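Local structure of N-acyl-D-glutamate deacylase (Bordetella bronchiseptica, 3GIP) at residues L131-A141 and P466-R477. The protein hydrolyses N-acyl-D-glutamate to D-glutamate and a carboxylate, as a zinc-dependent member of the amidohydrolase superfamily. Numbering follows the deposited sequence.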
loop_
_atom_site.group_PDB
_atom_site.type_symbol
_atom_site.label_atom_id
_atom_site.label_comp_id
_atom_site.label_asym_id
_atom_site.label_seq_id
_atom_site.Cartn_x
_atom_site.Cartn_y
_atom_site.Cartn_z
ATOM N N LEU A 131 -15.053 5.632 -10.392
ATOM C CA LEU A 131 -15.224 4.980 -9.103
ATOM C C LEU A 131 -16.571 5.325 -8.469
ATOM O O LEU A 131 -17.202 4.469 -7.853
ATOM C CB LEU A 131 -14.079 5.362 -8.159
ATOM C CG LEU A 131 -12.698 4.812 -8.530
ATOM C CD1 LEU A 131 -11.648 5.367 -7.574
ATOM C CD2 LEU A 131 -12.723 3.292 -8.473
ATOM N N ASP A 132 -17.018 6.571 -8.620
ATOM C CA ASP A 132 -18.304 6.972 -8.053
ATOM C C ASP A 132 -19.441 6.198 -8.715
ATOM O O ASP A 132 -20.418 5.836 -8.061
ATOM C CB ASP A 132 -18.566 8.473 -8.249
ATOM C CG ASP A 132 -17.620 9.354 -7.452
ATOM O OD1 ASP A 132 -17.287 9.008 -6.298
ATOM O OD2 ASP A 132 -17.224 10.414 -7.980
ATOM N N ALA A 133 -19.301 5.954 -10.016
ATOM C CA ALA A 133 -20.311 5.241 -10.797
ATOM C C ALA A 133 -20.320 3.741 -10.523
ATOM O O ALA A 133 -21.366 3.095 -10.572
ATOM C CB ALA A 133 -20.084 5.495 -12.283
ATOM N N GLN A 134 -19.145 3.189 -10.250
ATOM C CA GLN A 134 -18.998 1.770 -9.951
ATOM C C GLN A 134 -18.231 1.708 -8.636
ATOM O O GLN A 134 -17.024 1.467 -8.622
ATOM C CB GLN A 134 -18.208 1.074 -11.064
ATOM C CG GLN A 134 -17.951 -0.412 -10.828
ATOM C CD GLN A 134 -17.104 -1.038 -11.924
ATOM O OE1 GLN A 134 -16.014 -0.555 -12.237
ATOM N NE2 GLN A 134 -17.600 -2.123 -12.511
ATOM N N ARG A 135 -18.947 1.940 -7.540
ATOM C CA ARG A 135 -18.356 1.958 -6.206
ATOM C C ARG A 135 -17.463 0.763 -5.903
ATOM O O ARG A 135 -17.818 -0.382 -6.180
ATOM C CB ARG A 135 -19.454 2.068 -5.145
ATOM C CG ARG A 135 -20.235 3.378 -5.192
ATOM C CD ARG A 135 -19.312 4.580 -5.043
ATOM N NE ARG A 135 -20.035 5.850 -5.114
ATOM C CZ ARG A 135 -20.846 6.307 -4.166
ATOM N NH1 ARG A 135 -21.047 5.603 -3.060
ATOM N NH2 ARG A 135 -21.465 7.471 -4.327
ATOM N N PRO A 136 -16.281 1.025 -5.323
ATOM C CA PRO A 136 -15.306 -0.010 -4.965
ATOM C C PRO A 136 -15.754 -0.806 -3.743
ATOM O O PRO A 136 -16.557 -0.327 -2.946
ATOM C CB PRO A 136 -14.039 0.796 -4.703
ATOM C CG PRO A 136 -14.584 2.060 -4.092
ATOM C CD PRO A 136 -15.766 2.368 -4.997
ATOM N N MET A 137 -15.234 -2.021 -3.602
ATOM C CA MET A 137 -15.587 -2.879 -2.475
ATOM C C MET A 137 -15.122 -2.267 -1.157
ATOM O O MET A 137 -15.777 -2.412 -0.123
ATOM C CB MET A 137 -14.949 -4.261 -2.641
ATOM C CG MET A 137 -15.392 -5.270 -1.592
ATOM S SD MET A 137 -17.149 -5.665 -1.718
ATOM C CE MET A 137 -17.113 -6.914 -3.019
ATOM N N ILE A 138 -13.976 -1.599 -1.203
ATOM C CA ILE A 138 -13.409 -0.950 -0.027
ATOM C C ILE A 138 -13.149 0.517 -0.357
ATOM O O ILE A 138 -13.301 0.937 -1.507
ATOM C CB ILE A 138 -12.075 -1.620 0.409
ATOM C CG1 ILE A 138 -11.014 -1.462 -0.682
ATOM C CG2 ILE A 138 -12.309 -3.095 0.704
ATOM C CD1 ILE A 138 -9.628 -1.965 -0.265
ATOM N N ASN A 139 -12.759 1.299 0.645
ATOM C CA ASN A 139 -12.493 2.716 0.416
ATOM C C ASN A 139 -11.210 2.891 -0.375
ATOM O O ASN A 139 -10.265 2.108 -0.235
ATOM C CB ASN A 139 -12.399 3.464 1.743
ATOM C CG ASN A 139 -13.649 3.315 2.574
ATOM O OD1 ASN A 139 -13.606 2.813 3.699
ATOM N ND2 ASN A 139 -14.779 3.744 2.022
ATOM N N VAL A 140 -11.179 3.930 -1.204
ATOM C CA VAL A 140 -10.020 4.197 -2.040
ATOM C C VAL A 140 -9.506 5.628 -1.981
ATOM O O VAL A 140 -10.247 6.581 -2.229
ATOM C CB VAL A 140 -10.333 3.878 -3.519
ATOM C CG1 VAL A 140 -9.099 4.116 -4.379
ATOM C CG2 VAL A 140 -10.815 2.442 -3.647
ATOM N N ALA A 141 -8.227 5.766 -1.645
ATOM C CA ALA A 141 -7.560 7.062 -1.609
ATOM C C ALA A 141 -6.526 6.924 -2.716
ATOM O O ALA A 141 -5.981 5.835 -2.915
ATOM C CB ALA A 141 -6.877 7.284 -0.265
ATOM N N PRO A 466 -19.832 -10.724 0.667
ATOM C CA PRO A 466 -19.812 -9.417 0.009
ATOM C C PRO A 466 -21.206 -9.030 -0.477
ATOM O O PRO A 466 -22.067 -9.890 -0.660
ATOM C CB PRO A 466 -18.821 -9.620 -1.136
ATOM C CG PRO A 466 -18.975 -11.071 -1.463
ATOM C CD PRO A 466 -19.057 -11.715 -0.100
ATOM N N PRO A 467 -21.446 -7.725 -0.684
ATOM C CA PRO A 467 -22.750 -7.246 -1.149
ATOM C C PRO A 467 -23.119 -7.798 -2.519
ATOM O O PRO A 467 -22.255 -8.002 -3.372
ATOM C CB PRO A 467 -22.574 -5.729 -1.157
ATOM C CG PRO A 467 -21.124 -5.565 -1.468
ATOM C CD PRO A 467 -20.486 -6.613 -0.583
ATOM N N ALA A 468 -24.410 -8.037 -2.724
ATOM C CA ALA A 468 -24.896 -8.575 -3.985
ATOM C C ALA A 468 -24.896 -7.532 -5.098
ATOM O O ALA A 468 -24.489 -7.816 -6.225
ATOM C CB ALA A 468 -26.302 -9.135 -3.798
ATOM N N ASP A 469 -25.348 -6.324 -4.777
ATOM C CA ASP A 469 -25.412 -5.250 -5.760
ATOM C C ASP A 469 -24.294 -4.228 -5.579
ATOM O O ASP A 469 -23.111 -4.566 -5.649
ATOM C CB ASP A 469 -26.772 -4.547 -5.673
ATOM C CG ASP A 469 -27.937 -5.509 -5.821
ATOM O OD1 ASP A 469 -28.048 -6.153 -6.886
ATOM O OD2 ASP A 469 -28.741 -5.622 -4.869
ATOM N N GLY A 470 -24.677 -2.976 -5.350
ATOM C CA GLY A 470 -23.700 -1.919 -5.169
ATOM C C GLY A 470 -22.791 -2.153 -3.977
ATOM O O GLY A 470 -23.232 -2.633 -2.931
ATOM N N ARG A 471 -21.518 -1.811 -4.139
ATOM C CA ARG A 471 -20.534 -1.979 -3.073
ATOM C C ARG A 471 -20.505 -0.724 -2.193
ATOM O O ARG A 471 -20.866 0.363 -2.645
ATOM C CB ARG A 471 -19.170 -2.284 -3.692
ATOM C CG ARG A 471 -19.141 -3.650 -4.390
ATOM C CD ARG A 471 -17.824 -3.906 -5.102
ATOM N NE ARG A 471 -17.731 -3.203 -6.379
ATOM C CZ ARG A 471 -18.325 -3.603 -7.500
ATOM N NH1 ARG A 471 -19.062 -4.707 -7.510
ATOM N NH2 ARG A 471 -18.180 -2.900 -8.616
ATOM N N PRO A 472 -20.070 -0.859 -0.924
ATOM C CA PRO A 472 -20.003 0.245 0.044
ATOM C C PRO A 472 -18.786 1.170 0.081
ATOM O O PRO A 472 -18.800 2.173 0.799
ATOM C CB PRO A 472 -20.189 -0.475 1.369
ATOM C CG PRO A 472 -19.375 -1.708 1.150
ATOM C CD PRO A 472 -19.763 -2.141 -0.262
ATOM N N GLY A 473 -17.743 0.842 -0.671
ATOM C CA GLY A 473 -16.552 1.675 -0.668
ATOM C C GLY A 473 -16.782 3.094 -1.154
ATOM O O GLY A 473 -17.669 3.348 -1.972
ATOM N N GLN A 474 -15.975 4.020 -0.648
ATOM C CA GLN A 474 -16.073 5.421 -1.030
ATOM C C GLN A 474 -14.742 5.937 -1.543
ATOM O O GLN A 474 -13.682 5.442 -1.156
ATOM C CB GLN A 474 -16.476 6.283 0.169
ATOM C CG GLN A 474 -17.906 6.126 0.648
ATOM C CD GLN A 474 -18.185 6.980 1.872
ATOM O OE1 GLN A 474 -17.731 8.122 1.959
ATOM N NE2 GLN A 474 -18.940 6.435 2.819
ATOM N N VAL A 475 -14.796 6.924 -2.429
ATOM C CA VAL A 475 -13.575 7.535 -2.926
ATOM C C VAL A 475 -13.242 8.552 -1.845
ATOM O O VAL A 475 -14.049 9.431 -1.546
ATOM C CB VAL A 475 -13.797 8.270 -4.260
ATOM C CG1 VAL A 475 -12.539 9.040 -4.641
ATOM C CG2 VAL A 475 -14.152 7.275 -5.345
ATOM N N LEU A 476 -12.067 8.424 -1.242
ATOM C CA LEU A 476 -11.677 9.345 -0.185
ATOM C C LEU A 476 -10.998 10.582 -0.765
ATOM O O LEU A 476 -9.772 10.663 -0.834
ATOM C CB LEU A 476 -10.752 8.639 0.811
ATOM C CG LEU A 476 -11.292 7.307 1.350
ATOM C CD1 LEU A 476 -10.354 6.785 2.432
ATOM C CD2 LEU A 476 -12.703 7.492 1.913
ATOM N N ARG A 477 -11.812 11.544 -1.188
ATOM C CA ARG A 477 -11.303 12.783 -1.761
ATOM C C ARG A 477 -10.730 13.693 -0.682
ATOM O O ARG A 477 -11.432 14.072 0.261
ATOM C CB ARG A 477 -12.419 13.525 -2.498
ATOM C CG ARG A 477 -12.910 12.849 -3.769
ATOM C CD ARG A 477 -13.914 13.753 -4.477
ATOM N NE ARG A 477 -14.253 13.305 -5.826
ATOM C CZ ARG A 477 -15.068 12.293 -6.110
ATOM N NH1 ARG A 477 -15.647 11.598 -5.139
ATOM N NH2 ARG A 477 -15.313 11.986 -7.377
HETATM O O HOH W 1 -17.181 7.715 -3.971
HETATM O O HOH W 2 -20.630 -1.066 -6.660
HETATM O O HOH W 3 -15.605 -1.373 -8.186
HETATM O O HOH W 4 -20.262 3.219 -2.054
#
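Val140 and Val475 form a single parallel bridge, defined by two nearly straight backbone hydrogen bonds: Val140 N gives to Gln474 O (2.9 Å, 169° at the hydrogen), and Leu476 N gives to Val140 O (2.8 Å). Both polar groups of Val140 are thereby satisfied by the C-terminal segment. Upstream the pairing frays, since Gly473 N meets Pro136 O only in a weak bond with an N-H...O angle of 125°. Gly473 CA makes a CA-H...O contact with Ile138 O at 3.4 Å.

Arg477 grips Asp132 end-on, with NH2 to OD2 at 2.5 Å and NH1 to OD1 at 3.3 Å. Both oxygens use their syn lone pairs, and the carboxylate and guanidinium planes, 24° apart, are nearly coplanar. Water 1 also donates to Asp132 OD1 and accepts from Val475 N, tying the salt bridge to the backbone.

Arg135 O collects a weak bond from Arg471 NE (2.8 Å) and a proton from water 2, which accepts from Arg471 N; water 3, 3.1 Å from Arg135 O, accepts from Arg471 NH2. Water 4 joins Arg135 NH1 to the carbonyls of Arg471 and Gly473. By contrast, Met137 O is buried without a polar partner. The bends at chi2 and chi3 of Met137 bring SD to Pro467 CD (3.6 Å) and CE against Pro466 CB.

The C-terminal tail thus follows the start of barrel strand 139-145, which also pairs with strand 87-92, while Asp132 anchors it to the end of helix 124-133; Phe73 of helix 72-75 packs on Leu131, Pro136 and Val140, and strand 460-463 touches Met137 and Pro472.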